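NTF2 fold protein loop-helix-loop design NT-9 (Synthetic construct, PDB 6W90) is a computationally designed NTF2-fold protein of no known natural role, which binds a two-chain phospholipid in its interior pocket. Local coordinates at residues A[12-17]-A[71-76]; A[45-50]-A[126-131]; A[84-89]-A[97-102]. All coordinates share one frame; numbering follows the deposited sequence. Where two conformers were deposited one is given.

Interaction 1: residues A[12-17]-A[71-76]. With 3PE (1,2-Distearoyl-sn-glycerophosphoethanolamine), chain B.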
loop_
_atom_site.group_PDB
_atom_site.type_symbol
_atom_site.label_atom_id
_atom_site.label_comp_id
_atom_site.label_asym_id
_atom_site.label_seq_id
_atom_site.Cartn_x
_atom_site.Cartn_y
_atom_site.Cartn_z
ATOM N N VAL A 12 -3.045 -4.970 -11.165
ATOM C CA VAL A 12 -3.773 -4.958 -9.899
ATOM C C VAL A 12 -3.495 -3.671 -9.151
ATOM O O VAL A 12 -4.421 -3.033 -8.618
ATOM C CB VAL A 12 -3.424 -6.185 -9.040
ATOM C CG1 VAL A 12 -4.044 -6.054 -7.629
ATOM C CG2 VAL A 12 -3.899 -7.416 -9.773
ATOM N N VAL A 13 -2.220 -3.293 -9.066
ATOM C CA VAL A 13 -1.855 -2.078 -8.352
ATOM C C VAL A 13 -2.574 -0.891 -8.967
ATOM O O VAL A 13 -3.138 -0.058 -8.240
ATOM C CB VAL A 13 -0.334 -1.883 -8.374
ATOM C CG1 VAL A 13 -0.002 -0.537 -7.711
ATOM C CG2 VAL A 13 0.393 -2.986 -7.648
ATOM N N GLU A 14 -2.608 -0.820 -10.309
ATOM C CA GLU A 14 -3.220 0.324 -10.982
ATOM C C GLU A 14 -4.704 0.393 -10.671
ATOM O O GLU A 14 -5.264 1.481 -10.482
ATOM C CB GLU A 14 -2.955 0.261 -12.494
ATOM C CG GLU A 14 -1.553 0.857 -12.827
ATOM C CD GLU A 14 -0.937 0.476 -14.181
ATOM O OE1 GLU A 14 -1.584 -0.228 -14.984
ATOM O OE2 GLU A 14 0.225 0.900 -14.428
ATOM N N GLU A 15 -5.352 -0.756 -10.579
ATOM C CA GLU A 15 -6.771 -0.752 -10.274
ATOM C C GLU A 15 -7.029 -0.261 -8.858
ATOM O O GLU A 15 -8.000 0.455 -8.610
ATOM C CB GLU A 15 -7.353 -2.145 -10.487
ATOM C CG GLU A 15 -8.905 -2.205 -10.211
ATOM C CD GLU A 15 -9.803 -1.176 -10.995
ATOM O OE1 GLU A 15 -9.361 -0.510 -11.979
ATOM O OE2 GLU A 15 -11.004 -1.042 -10.617
ATOM N N TYR A 16 -6.196 -0.659 -7.898
ATOM C CA TYR A 16 -6.421 -0.188 -6.541
ATOM C C TYR A 16 -6.131 1.294 -6.429
ATOM O O TYR A 16 -6.838 2.017 -5.715
ATOM C CB TYR A 16 -5.588 -1.020 -5.549
ATOM C CG TYR A 16 -6.323 -2.286 -5.190
ATOM C CD1 TYR A 16 -7.248 -2.316 -4.162
ATOM C CD2 TYR A 16 -6.135 -3.442 -5.913
ATOM C CE1 TYR A 16 -7.963 -3.468 -3.864
ATOM C CE2 TYR A 16 -6.846 -4.600 -5.608
ATOM C CZ TYR A 16 -7.756 -4.594 -4.591
ATOM O OH TYR A 16 -8.469 -5.742 -4.323
ATOM N N ILE A 17 -5.105 1.773 -7.124
ATOM C CA ILE A 17 -4.891 3.216 -7.144
ATOM C C ILE A 17 -6.098 3.921 -7.737
ATOM O O ILE A 17 -6.545 4.958 -7.229
ATOM C CB ILE A 17 -3.611 3.581 -7.909
ATOM C CG1 ILE A 17 -2.408 3.020 -7.177
ATOM C CG2 ILE A 17 -3.590 5.104 -8.094
ATOM C CD1 ILE A 17 -1.189 3.091 -8.044
ATOM N N VAL A 71 0.549 10.115 -9.790
ATOM C CA VAL A 71 0.887 8.856 -9.142
ATOM C C VAL A 71 1.244 7.900 -10.271
ATOM O O VAL A 71 0.457 7.733 -11.207
ATOM C CB VAL A 71 -0.274 8.327 -8.276
ATOM C CG1 VAL A 71 0.105 6.993 -7.741
ATOM C CG2 VAL A 71 -0.603 9.306 -7.214
ATOM N N GLU A 72 2.434 7.297 -10.208
ATOM C CA GLU A 72 2.873 6.395 -11.261
ATOM C C GLU A 72 3.647 5.227 -10.663
ATOM O O GLU A 72 4.501 5.433 -9.801
ATOM C CB GLU A 72 3.807 7.088 -12.269
ATOM C CG GLU A 72 3.348 8.408 -12.832
ATOM C CD GLU A 72 4.373 8.996 -13.786
ATOM O OE1 GLU A 72 4.967 8.216 -14.566
ATOM O OE2 GLU A 72 4.596 10.227 -13.735
ATOM N N ILE A 73 3.418 4.026 -11.188
ATOM C CA ILE A 73 4.199 2.857 -10.815
ATOM C C ILE A 73 5.516 2.913 -11.566
ATOM O O ILE A 73 5.529 2.921 -12.804
ATOM C CB ILE A 73 3.449 1.564 -11.144
ATOM C CG1 ILE A 73 2.130 1.493 -10.395
ATOM C CG2 ILE A 73 4.337 0.403 -10.785
ATOM C CD1 ILE A 73 1.279 0.326 -10.841
ATOM N N ARG A 74 6.622 2.914 -10.831
ATOM C CA ARG A 74 7.932 3.007 -11.447
ATOM C C ARG A 74 8.679 1.691 -11.528
ATOM O O ARG A 74 9.620 1.586 -12.330
ATOM C CB ARG A 74 8.840 3.978 -10.681
ATOM C CG ARG A 74 8.476 5.463 -10.786
ATOM C CD ARG A 74 8.593 6.059 -12.188
ATOM N NE ARG A 74 9.948 5.917 -12.719
ATOM C CZ ARG A 74 10.933 6.796 -12.548
ATOM N NH1 ARG A 74 10.729 7.912 -11.862
ATOM N NH2 ARG A 74 12.130 6.555 -13.071
ATOM N N LYS A 75 8.321 0.719 -10.692
ATOM C CA LYS A 75 8.999 -0.570 -10.673
ATOM C C LYS A 75 8.042 -1.632 -10.154
ATOM O O LYS A 75 7.378 -1.436 -9.140
ATOM C CB LYS A 75 10.254 -0.495 -9.790
ATOM C CG LYS A 75 11.019 -1.781 -9.588
ATOM C CD LYS A 75 12.398 -1.452 -9.015
ATOM C CE LYS A 75 12.674 -2.195 -7.734
ATOM N NZ LYS A 75 13.177 -3.587 -8.010
ATOM N N VAL A 76 7.991 -2.766 -10.848
ATOM C CA VAL A 76 7.433 -3.990 -10.284
ATOM C C VAL A 76 8.445 -5.099 -10.535
ATOM O O VAL A 76 8.898 -5.276 -11.667
ATOM C CB VAL A 76 6.062 -4.365 -10.880
ATOM C CG1 VAL A 76 5.577 -5.704 -10.277
ATOM C CG2 VAL A 76 5.012 -3.271 -10.652
HETATM P P 3PE B . 10.048 9.725 0.485
HETATM N N 3PE B . 12.339 6.410 2.199
HETATM O O11 3PE B . 8.547 9.081 0.701
HETATM O O12 3PE B . 10.322 9.903 -0.985
HETATM O O13 3PE B . 11.168 8.623 1.027
HETATM O O14 3PE B . 10.260 11.010 1.286
HETATM C C11 3PE B . 11.419 7.474 0.260
HETATM C C12 3PE B . 12.632 6.741 0.819
HETATM C C1 3PE B . 8.108 8.907 2.020
HETATM C C2 3PE B . 6.630 8.489 2.062
HETATM C C3 3PE B . 6.447 7.455 0.947
HETATM O O31 3PE B . 5.250 6.751 1.095
HETATM O O32 3PE B . 4.183 8.660 0.601
HETATM C C31 3PE B . 4.100 7.531 0.932
HETATM C C32 3PE B . 2.736 6.904 1.193
HETATM C C33 3PE B . 1.578 7.702 0.600
HETATM C C34 3PE B . 0.528 6.675 0.176
HETATM C C35 3PE B . -0.845 7.299 -0.034
HETATM C C36 3PE B . -1.215 7.194 -1.518
HETATM C C37 3PE B . -1.690 5.786 -1.898
HETATM C C38 3PE B . -0.540 4.827 -2.230
HETATM C C39 3PE B . -0.934 3.798 -3.301
HETATM C C3A 3PE B . -1.965 2.786 -2.783
HETATM C C3B 3PE B . -2.091 1.569 -3.707
HETATM C C3C 3PE B . -1.354 0.370 -3.107
HETATM C C3D 3PE B . -1.713 -0.931 -3.828
HETATM C C3E 3PE B . -0.796 -2.051 -3.325
HETATM C C3F 3PE B . -0.790 -3.232 -4.304
HETATM C C3G 3PE B . 0.187 -4.318 -3.836
HETATM C C3H 3PE B . 0.748 -5.175 -4.981
HETATM C C3I 3PE B . -0.228 -6.249 -5.470
HETATM O O21 3PE B . 6.357 7.939 3.319
HETATM O O22 3PE B . 4.795 9.502 3.854
HETATM C C21 3PE B . 5.446 8.564 4.202
HETATM C C22 3PE B . 5.322 7.999 5.631
HETATM C C23 3PE B . 3.968 7.326 5.904
HETATM C C24 3PE B . 3.833 5.956 5.229
HETATM C C25 3PE B . 2.419 5.368 5.378
HETATM C C26 3PE B . 2.240 4.315 4.282
HETATM C C27 3PE B . 0.811 3.776 4.185
HETATM C C28 3PE B . 0.676 2.804 3.002
HETATM C C29 3PE B . 1.123 1.356 3.280
HETATM C C2A 3PE B . 0.668 0.396 2.163
HETATM C C2B 3PE B . -0.580 -0.414 2.519
HETATM C C2C 3PE B . -1.238 -0.995 1.263
HETATM C C2D 3PE B . -2.744 -1.097 1.499
HETATM C C2E 3PE B . -3.462 -1.848 0.386
HETATM C C2F 3PE B . -3.808 -0.910 -0.767
HETATM O O HOH W 1 1.226 3.738 -13.158
#
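Glu14 meets Ile73 in two ways at once. Its aliphatic CG packs 3.5 Å from Ile73 CD1, and its OE2 takes a hydrogen bond from a water that in turn accepts one from Ile73 N. A surface carboxylate is thus tied to the backbone of strand 70-79, although no direct hydrogen bond joins the two segments. The contact lays helix 6-22 of the NTF2 fold along the outermost strand 70-79 of the sheet. The short axes run nearly antiparallel, at 161°, and come within 9.7 Å. Ile73 is the main contributor from the strand. Its CG1 stands anti to the carbonyl carbon (chi1 -60°), and CD1 beyond it touches both Val13 and Glu14. The methyl pair Val13 CG1 and Ile73 CD1, 3.5 Å apart, is a close contact. One helical turn on, Ile17 packs more loosely, its CD1 4.1 Å from Val71 CG1. Val71 in turn touches Ile87 and Leu89 of the next strand and Tyr21 of the same helix. Arg10 from the preceding turn of the helix hydrogen-bonds to Ile73 O. Just after Ile73, Arg74 and Lys75 both face Glu86 in a classic beta bulge. The helix also lines the phospholipid pocket: Ile17 CG1 lies 3.8 Å from lipid C3B. Val13 is shared between strand and lipid, for its second methyl, CG2, sits 3.5 Å from C3H of the acyl chain.

Interaction 2: residues A[45-50]-A[126-131]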
loop_
_atom_site.group_PDB
_atom_site.type_symbol
_atom_site.label_atom_id
_atom_site.label_comp_id
_atom_site.label_asym_id
_atom_site.label_seq_id
_atom_site.Cartn_x
_atom_site.Cartn_y
_atom_site.Cartn_z
ATOM N N GLY A 45 8.304 0.774 8.903
ATOM C CA GLY A 45 9.386 0.910 9.852
ATOM C C GLY A 45 9.222 -0.099 10.974
ATOM O O GLY A 45 8.909 -1.272 10.727
ATOM N N ASN A 46 9.423 0.361 12.229
ATOM C CA ASN A 46 9.336 -0.444 13.463
ATOM C C ASN A 46 7.893 -0.697 13.914
ATOM O O ASN A 46 7.707 -1.290 14.980
ATOM C CB ASN A 46 10.080 0.233 14.668
ATOM C CG ASN A 46 10.484 -0.771 15.837
ATOM O OD1 ASN A 46 10.609 -1.988 15.617
ATOM N ND2 ASN A 46 10.696 -0.237 17.066
ATOM N N TYR A 47 6.888 -0.222 13.177
ATOM C CA TYR A 47 5.485 -0.233 13.602
ATOM C C TYR A 47 4.705 -1.234 12.783
ATOM O O TYR A 47 4.732 -1.173 11.558
ATOM C CB TYR A 47 4.846 1.164 13.391
ATOM C CG TYR A 47 5.549 2.237 14.196
ATOM C CD1 TYR A 47 6.683 2.867 13.700
ATOM C CD2 TYR A 47 5.097 2.613 15.463
ATOM C CE1 TYR A 47 7.337 3.793 14.440
ATOM C CE2 TYR A 47 5.777 3.580 16.205
ATOM C CZ TYR A 47 6.886 4.153 15.666
ATOM O OH TYR A 47 7.662 5.074 16.338
ATOM N N THR A 48 3.971 -2.102 13.459
ATOM C CA THR A 48 3.182 -3.116 12.798
ATOM C C THR A 48 1.705 -2.781 12.829
ATOM O O THR A 48 1.157 -2.503 13.897
ATOM C CB THR A 48 3.391 -4.464 13.469
ATOM O OG1 THR A 48 4.758 -4.824 13.347
ATOM C CG2 THR A 48 2.493 -5.468 12.776
ATOM N N PHE A 49 1.074 -2.833 11.669
ATOM C CA PHE A 49 -0.363 -2.643 11.496
ATOM C C PHE A 49 -0.937 -3.976 11.051
ATOM O O PHE A 49 -0.278 -4.746 10.338
ATOM C CB PHE A 49 -0.667 -1.562 10.474
ATOM C CG PHE A 49 -0.117 -0.189 10.847
ATOM C CD1 PHE A 49 1.220 0.091 10.665
ATOM C CD2 PHE A 49 -0.926 0.769 11.423
ATOM C CE1 PHE A 49 1.733 1.306 11.028
ATOM C CE2 PHE A 49 -0.426 1.997 11.759
ATOM C CZ PHE A 49 0.901 2.279 11.531
ATOM N N ASP A 50 -2.154 -4.266 11.488
ATOM C CA ASP A 50 -2.762 -5.537 11.098
ATOM C C ASP A 50 -4.264 -5.300 11.018
ATOM O O ASP A 50 -4.715 -4.162 10.926
ATOM C CB ASP A 50 -2.305 -6.645 12.044
ATOM C CG ASP A 50 -2.584 -6.327 13.460
ATOM O OD1 ASP A 50 -3.681 -5.833 13.743
ATOM O OD2 ASP A 50 -1.708 -6.538 14.306
ATOM N N ASN A 126 2.281 8.366 15.076
ATOM C CA ASN A 126 0.930 8.870 15.287
ATOM C C ASN A 126 -0.123 7.971 14.638
ATOM O O ASN A 126 -1.189 7.730 15.222
ATOM C CB ASN A 126 0.804 10.282 14.729
ATOM C CG ASN A 126 1.516 11.326 15.579
ATOM O OD1 ASN A 126 1.779 11.128 16.771
ATOM N ND2 ASN A 126 1.827 12.454 14.953
ATOM N N LEU A 127 0.147 7.479 13.417
ATOM C CA LEU A 127 -0.800 6.576 12.768
ATOM C C LEU A 127 -1.017 5.310 13.585
ATOM O O LEU A 127 -2.145 4.811 13.685
ATOM C CB LEU A 127 -0.271 6.224 11.383
ATOM C CG LEU A 127 -1.196 5.517 10.416
ATOM C CD1 LEU A 127 -2.309 6.462 10.046
ATOM C CD2 LEU A 127 -0.353 5.118 9.238
ATOM N N TRP A 128 0.051 4.787 14.182
ATOM C CA TRP A 128 -0.048 3.567 14.974
ATOM C C TRP A 128 -0.827 3.783 16.248
ATOM O O TRP A 128 -1.530 2.878 16.712
ATOM C CB TRP A 128 1.353 3.065 15.269
ATOM C CG TRP A 128 1.433 1.716 15.860
ATOM C CD1 TRP A 128 1.374 0.560 15.170
ATOM C CD2 TRP A 128 1.590 1.364 17.243
ATOM N NE1 TRP A 128 1.511 -0.512 16.032
ATOM C CE2 TRP A 128 1.611 -0.046 17.310
ATOM C CE3 TRP A 128 1.705 2.093 18.425
ATOM C CZ2 TRP A 128 1.779 -0.737 18.498
ATOM C CZ3 TRP A 128 1.853 1.394 19.623
ATOM C CH2 TRP A 128 1.862 -0.006 19.650
ATOM N N ASN A 129 -0.701 4.952 16.843
ATOM C CA ASN A 129 -1.529 5.272 18.000
ATOM C C ASN A 129 -2.911 5.745 17.654
ATOM O O ASN A 129 -3.735 5.907 18.567
ATOM C CB ASN A 129 -0.784 6.297 18.804
ATOM C CG ASN A 129 0.285 5.663 19.598
ATOM O OD1 ASN A 129 0.055 4.644 20.272
ATOM N ND2 ASN A 129 1.471 6.207 19.507
ATOM N N ASN A 130 -3.251 5.887 16.388
ATOM C CA ASN A 130 -4.577 6.408 16.080
ATOM C C ASN A 130 -5.300 5.618 14.993
ATOM O O ASN A 130 -6.240 6.133 14.376
ATOM C CB ASN A 130 -4.449 7.894 15.743
ATOM C CG ASN A 130 -4.081 8.744 16.976
ATOM O OD1 ASN A 130 -4.880 8.896 17.895
ATOM N ND2 ASN A 130 -2.869 9.278 16.996
ATOM N N THR A 131 -4.935 4.357 14.796
ATOM C CA THR A 131 -5.749 3.453 13.986
ATOM C C THR A 131 -6.189 2.224 14.786
ATOM O O THR A 131 -5.558 1.872 15.798
ATOM C CB THR A 131 -4.990 2.980 12.733
ATOM O OG1 THR A 131 -3.714 2.464 13.099
ATOM C CG2 THR A 131 -4.824 4.136 11.780
ATOM O OXT THR A 131 -7.182 1.573 14.420
#
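Trp128 packs against both Tyr47 and Phe49 and uses a different part of its indole on each. Tyr47 turns its edge to the indole face: CD2 lies 3.8 Å from Trp128 CG, and the planes of the phenol and the five-membered ring are 60° apart. Towards Phe49 the roles change. The indole presents its own edge to the phenyl face, with CD1 above the ring and displaced toward the rim. The planes here are almost perpendicular, at 84°, so both pairs are edge-to-face, or T-shaped. Trp128 CG is anti to its backbone N (chi1 -170°), which carries CG toward the strand. There NE1 donates to Thr48 O at 2.9 Å. The carbonyl oxygen lies in the indole plane, but the N-H comes from above the carbonyl plane and the bond is bent. This bond, with the two ring contacts, probably restrains the turn of the indole. The rim of Phe49 meets Leu127 and Thr131. Its CE2 is 3.8 Å from Leu127 CG. The same CE2 is 3.6 Å from Thr131 OG1. That hydroxyl hydrogen-bonds to Leu127 O at 2.9 Å, while Asn130 N reaches the same oxygen from the opposite face of its plane. Asn53 ND2 also hydrogen-bonds to Thr131 OG1, and Phe57 of helix 54-64 meets the Phe49 ring. Tyr47, Phe49 and Trp128 form an aromatic cluster, here closing the C-terminal helix 121-129 against the outermost strand 47-49 of the NTF2-fold sheet.

Interaction 3: residues A[84-89]-A[97-102]. With 3PE (1,2-Distearoyl-sn-glycerophosphoethanolamine), chain B.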
loop_
_atom_site.group_PDB
_atom_site.type_symbol
_atom_site.label_atom_id
_atom_site.label_comp_id
_atom_site.label_asym_id
_atom_site.label_seq_id
_atom_site.Cartn_x
_atom_site.Cartn_y
_atom_site.Cartn_z
ATOM N N ARG A 84 7.969 -6.777 -5.275
ATOM C CA ARG A 84 8.406 -5.429 -4.930
ATOM C C ARG A 84 7.719 -4.433 -5.851
ATOM O O ARG A 84 7.704 -4.640 -7.067
ATOM C CB ARG A 84 9.915 -5.277 -5.058
ATOM C CG ARG A 84 10.362 -3.905 -4.564
ATOM C CD ARG A 84 11.872 -3.784 -4.546
ATOM N NE ARG A 84 12.404 -4.816 -3.664
ATOM C CZ ARG A 84 12.691 -4.638 -2.379
ATOM N NH1 ARG A 84 12.562 -3.448 -1.803
ATOM N NH2 ARG A 84 13.174 -5.651 -1.683
ATOM N N VAL A 85 7.156 -3.368 -5.275
ATOM C CA VAL A 85 6.469 -2.323 -6.029
ATOM C C VAL A 85 7.008 -0.970 -5.590
ATOM O O VAL A 85 7.085 -0.704 -4.396
ATOM C CB VAL A 85 4.955 -2.394 -5.795
ATOM C CG1 VAL A 85 4.209 -1.266 -6.524
ATOM C CG2 VAL A 85 4.457 -3.730 -6.299
ATOM N N GLU A 86 7.378 -0.120 -6.548
ATOM C CA GLU A 86 7.716 1.270 -6.252
ATOM C C GLU A 86 6.763 2.187 -6.992
ATOM O O GLU A 86 6.544 2.026 -8.202
ATOM C CB GLU A 86 9.135 1.620 -6.649
ATOM C CG GLU A 86 10.199 0.917 -5.892
ATOM C CD GLU A 86 11.587 1.358 -6.371
ATOM O OE1 GLU A 86 12.574 0.682 -6.007
ATOM O OE2 GLU A 86 11.683 2.366 -7.117
ATOM N N ILE A 87 6.168 3.107 -6.250
ATOM C CA ILE A 87 5.220 4.064 -6.784
ATOM C C ILE A 87 5.764 5.454 -6.518
ATOM O O ILE A 87 6.210 5.750 -5.411
ATOM C CB ILE A 87 3.831 3.896 -6.156
ATOM C CG1 ILE A 87 3.251 2.535 -6.545
ATOM C CG2 ILE A 87 2.926 4.976 -6.698
ATOM C CD1 ILE A 87 2.031 2.181 -5.782
ATOM N N GLU A 88 5.765 6.289 -7.533
ATOM C CA GLU A 88 6.210 7.664 -7.389
ATOM C C GLU A 88 4.992 8.567 -7.299
ATOM O O GLU A 88 4.037 8.422 -8.063
ATOM C CB GLU A 88 7.103 7.978 -8.568
ATOM C CG GLU A 88 7.684 9.307 -8.654
ATOM C CD GLU A 88 8.529 9.334 -9.901
ATOM O OE1 GLU A 88 9.592 8.675 -9.852
ATOM O OE2 GLU A 88 8.090 9.925 -10.923
ATOM N N LEU A 89 5.020 9.470 -6.328
ATOM C CA LEU A 89 3.940 10.404 -6.041
ATOM C C LEU A 89 4.525 11.792 -6.168
ATOM O O LEU A 89 5.618 12.044 -5.661
ATOM C CB LEU A 89 3.391 10.179 -4.646
ATOM C CG LEU A 89 3.172 8.740 -4.190
ATOM C CD1 LEU A 89 3.091 8.664 -2.655
ATOM C CD2 LEU A 89 1.924 8.321 -4.761
ATOM N N THR A 97 8.685 8.626 -2.966
ATOM C CA THR A 97 8.739 7.263 -3.464
ATOM C C THR A 97 8.182 6.334 -2.404
ATOM O O THR A 97 8.707 6.277 -1.287
ATOM C CB THR A 97 10.144 6.866 -3.868
ATOM O OG1 THR A 97 10.696 7.905 -4.674
ATOM C CG2 THR A 97 10.060 5.590 -4.666
ATOM N N PHE A 98 7.077 5.672 -2.747
ATOM C CA PHE A 98 6.391 4.686 -1.920
ATOM C C PHE A 98 6.855 3.320 -2.405
ATOM O O PHE A 98 6.498 2.902 -3.511
ATOM C CB PHE A 98 4.886 4.882 -2.082
ATOM C CG PHE A 98 4.043 3.865 -1.395
ATOM C CD1 PHE A 98 4.061 3.734 -0.028
ATOM C CD2 PHE A 98 3.230 3.027 -2.124
ATOM C CE1 PHE A 98 3.270 2.817 0.601
ATOM C CE2 PHE A 98 2.452 2.091 -1.481
ATOM C CZ PHE A 98 2.465 2.010 -0.111
ATOM N N GLU A 99 7.718 2.669 -1.636
ATOM C CA GLU A 99 8.308 1.409 -2.053
ATOM C C GLU A 99 7.927 0.336 -1.056
ATOM O O GLU A 99 8.144 0.523 0.149
ATOM C CB GLU A 99 9.834 1.469 -2.135
ATOM C CG GLU A 99 10.431 0.084 -2.448
ATOM C CD GLU A 99 11.911 0.080 -2.815
ATOM O OE1 GLU A 99 12.628 1.034 -2.438
ATOM O OE2 GLU A 99 12.347 -0.893 -3.478
ATOM N N ILE A 100 7.407 -0.797 -1.540
ATOM C CA ILE A 100 6.962 -1.834 -0.627
ATOM C C ILE A 100 7.384 -3.193 -1.137
ATOM O O ILE A 100 7.504 -3.430 -2.346
ATOM C CB ILE A 100 5.433 -1.859 -0.371
ATOM C CG1 ILE A 100 4.636 -2.010 -1.663
ATOM C CG2 ILE A 100 5.041 -0.608 0.449
ATOM C CD1 ILE A 100 3.097 -2.257 -1.391
ATOM N N GLU A 101 7.629 -4.076 -0.185
ATOM C CA GLU A 101 7.870 -5.479 -0.420
ATOM C C GLU A 101 6.672 -6.239 0.092
ATOM O O GLU A 101 6.235 -6.001 1.214
ATOM C CB GLU A 101 9.060 -5.968 0.362
ATOM C CG GLU A 101 10.344 -6.082 -0.325
ATOM C CD GLU A 101 11.393 -6.642 0.644
ATOM O OE1 GLU A 101 11.627 -6.047 1.740
ATOM O OE2 GLU A 101 11.958 -7.700 0.333
ATOM N N VAL A 102 6.186 -7.205 -0.678
ATOM C CA VAL A 102 4.926 -7.878 -0.417
ATOM C C VAL A 102 5.155 -9.379 -0.512
ATOM O O VAL A 102 5.923 -9.832 -1.367
ATOM C CB VAL A 102 3.894 -7.453 -1.475
ATOM C CG1 VAL A 102 2.654 -8.198 -1.337
ATOM C CG2 VAL A 102 3.600 -5.977 -1.354
HETATM P P 3PE B . 10.048 9.725 0.485
HETATM N N 3PE B . 12.339 6.410 2.199
HETATM O O11 3PE B . 8.547 9.081 0.701
HETATM O O12 3PE B . 10.322 9.903 -0.985
HETATM O O13 3PE B . 11.168 8.623 1.027
HETATM O O14 3PE B . 10.260 11.010 1.286
HETATM C C11 3PE B . 11.419 7.474 0.260
HETATM C C12 3PE B . 12.632 6.741 0.819
HETATM C C1 3PE B . 8.108 8.907 2.020
HETATM C C2 3PE B . 6.630 8.489 2.062
HETATM C C3 3PE B . 6.447 7.455 0.947
HETATM O O31 3PE B . 5.250 6.751 1.095
HETATM O O32 3PE B . 4.183 8.660 0.601
HETATM C C31 3PE B . 4.100 7.531 0.932
HETATM C C32 3PE B . 2.736 6.904 1.193
HETATM C C33 3PE B . 1.578 7.702 0.600
HETATM C C34 3PE B . 0.528 6.675 0.176
HETATM C C35 3PE B . -0.845 7.299 -0.034
HETATM C C36 3PE B . -1.215 7.194 -1.518
HETATM C C37 3PE B . -1.690 5.786 -1.898
HETATM C C38 3PE B . -0.540 4.827 -2.230
HETATM C C39 3PE B . -0.934 3.798 -3.301
HETATM C C3A 3PE B . -1.965 2.786 -2.783
HETATM C C3B 3PE B . -2.091 1.569 -3.707
HETATM C C3C 3PE B . -1.354 0.370 -3.107
HETATM C C3D 3PE B . -1.713 -0.931 -3.828
HETATM C C3E 3PE B . -0.796 -2.051 -3.325
HETATM C C3F 3PE B . -0.790 -3.232 -4.304
HETATM C C3G 3PE B . 0.187 -4.318 -3.836
HETATM C C3H 3PE B . 0.748 -5.175 -4.981
HETATM C C3I 3PE B . -0.228 -6.249 -5.470
HETATM O O21 3PE B . 6.357 7.939 3.319
HETATM O O22 3PE B . 4.795 9.502 3.854
HETATM C C21 3PE B . 5.446 8.564 4.202
HETATM C C22 3PE B . 5.322 7.999 5.631
HETATM C C23 3PE B . 3.968 7.326 5.904
HETATM C C24 3PE B . 3.833 5.956 5.229
HETATM C C25 3PE B . 2.419 5.368 5.378
HETATM C C26 3PE B . 2.240 4.315 4.282
HETATM C C27 3PE B . 0.811 3.776 4.185
HETATM C C28 3PE B . 0.676 2.804 3.002
HETATM C C29 3PE B . 1.123 1.356 3.280
HETATM C C2A 3PE B . 0.668 0.396 2.163
HETATM C C2B 3PE B . -0.580 -0.414 2.519
HETATM C C2C 3PE B . -1.238 -0.995 1.263
HETATM C C2D 3PE B . -2.744 -1.097 1.499
HETATM C C2E 3PE B . -3.462 -1.848 0.386
HETATM C C2F 3PE B . -3.808 -0.910 -0.767
#
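Strands 84-89 and 97-102 pair as an antiparallel beta hairpin within the sheet of the NTF2 fold. Strand 70-79 flanks the hairpin beyond the first strand, and strand 108-114 beyond the second. Val85 with Ile100 and Ile87 with Phe98 are hydrogen-bonded pairs, each closed by two backbone bonds. Arg84 with Glu101, Glu86 with Glu99 and Glu88 with Thr97 are non-hydrogen-bonded pairs. The two faces differ sharply. On the face of Arg84, Glu99 and Glu101 a salt-bridge network forms. Arg84 bends at chi3 (-59°), and its NH1 donates to Glu99 OE2 at 3.1 Å, approaching from above the carboxylate plane. Glu101 CG lies over one face of the guanidinium, while its OE2 forms a salt bridge with Arg84 NH2 at 3.1 Å. His82 NE2 hydrogen-bonds to the same oxygen. Glu86 and Glu99 lie side by side and point the same way, their CG atoms 3.6 Å apart. Glu86 OE1 and Glu99 OE2 come within 3.0 Å, a repulsion that Arg84 may ease; a raised pKa for one of the acids is possible. The face of Val85, Ile87, Phe98 and Ile100 is apolar and buried. Ile87 touches Val13 and Ile17 of helix 6-22, and its CD1 sits at the edge of the Phe98 ring, 3.9 Å from CD2. The tip of the Phe98 ring reaches the lipid, with CZ 3.3 Å from C2A of one acyl chain and the other chain near CE2. Near the head group, Leu89 CD1 approaches the ester carbonyl oxygen O32. Thr97 N donates to the phosphate oxygen O12 of the phospholipid at 2.9 Å.

In the fold
Interactions 1 and 3 are neighbours; interaction 2 lies across the chain's centre from interaction 1, their centres about 23 Å apart. All three reach the same sheet. Interaction 3 joins inner strands by backbone bonds. It is partly buried, with salt bridges on one face and its apolar face in the core. Interactions 1 and 2 each set a helix against one of the two outermost strands. Interaction 1 is a surface contact of aliphatic side chains and a water. Interaction 2 is partly buried and aromatic. The adjacent strands 70-79 and 82-91 link interactions 1 and 3 directly. Both of these contacts touch the phospholipid, whereas in interaction 2 the side chain of Leu127 stays about 5 Å from the bound phospholipid.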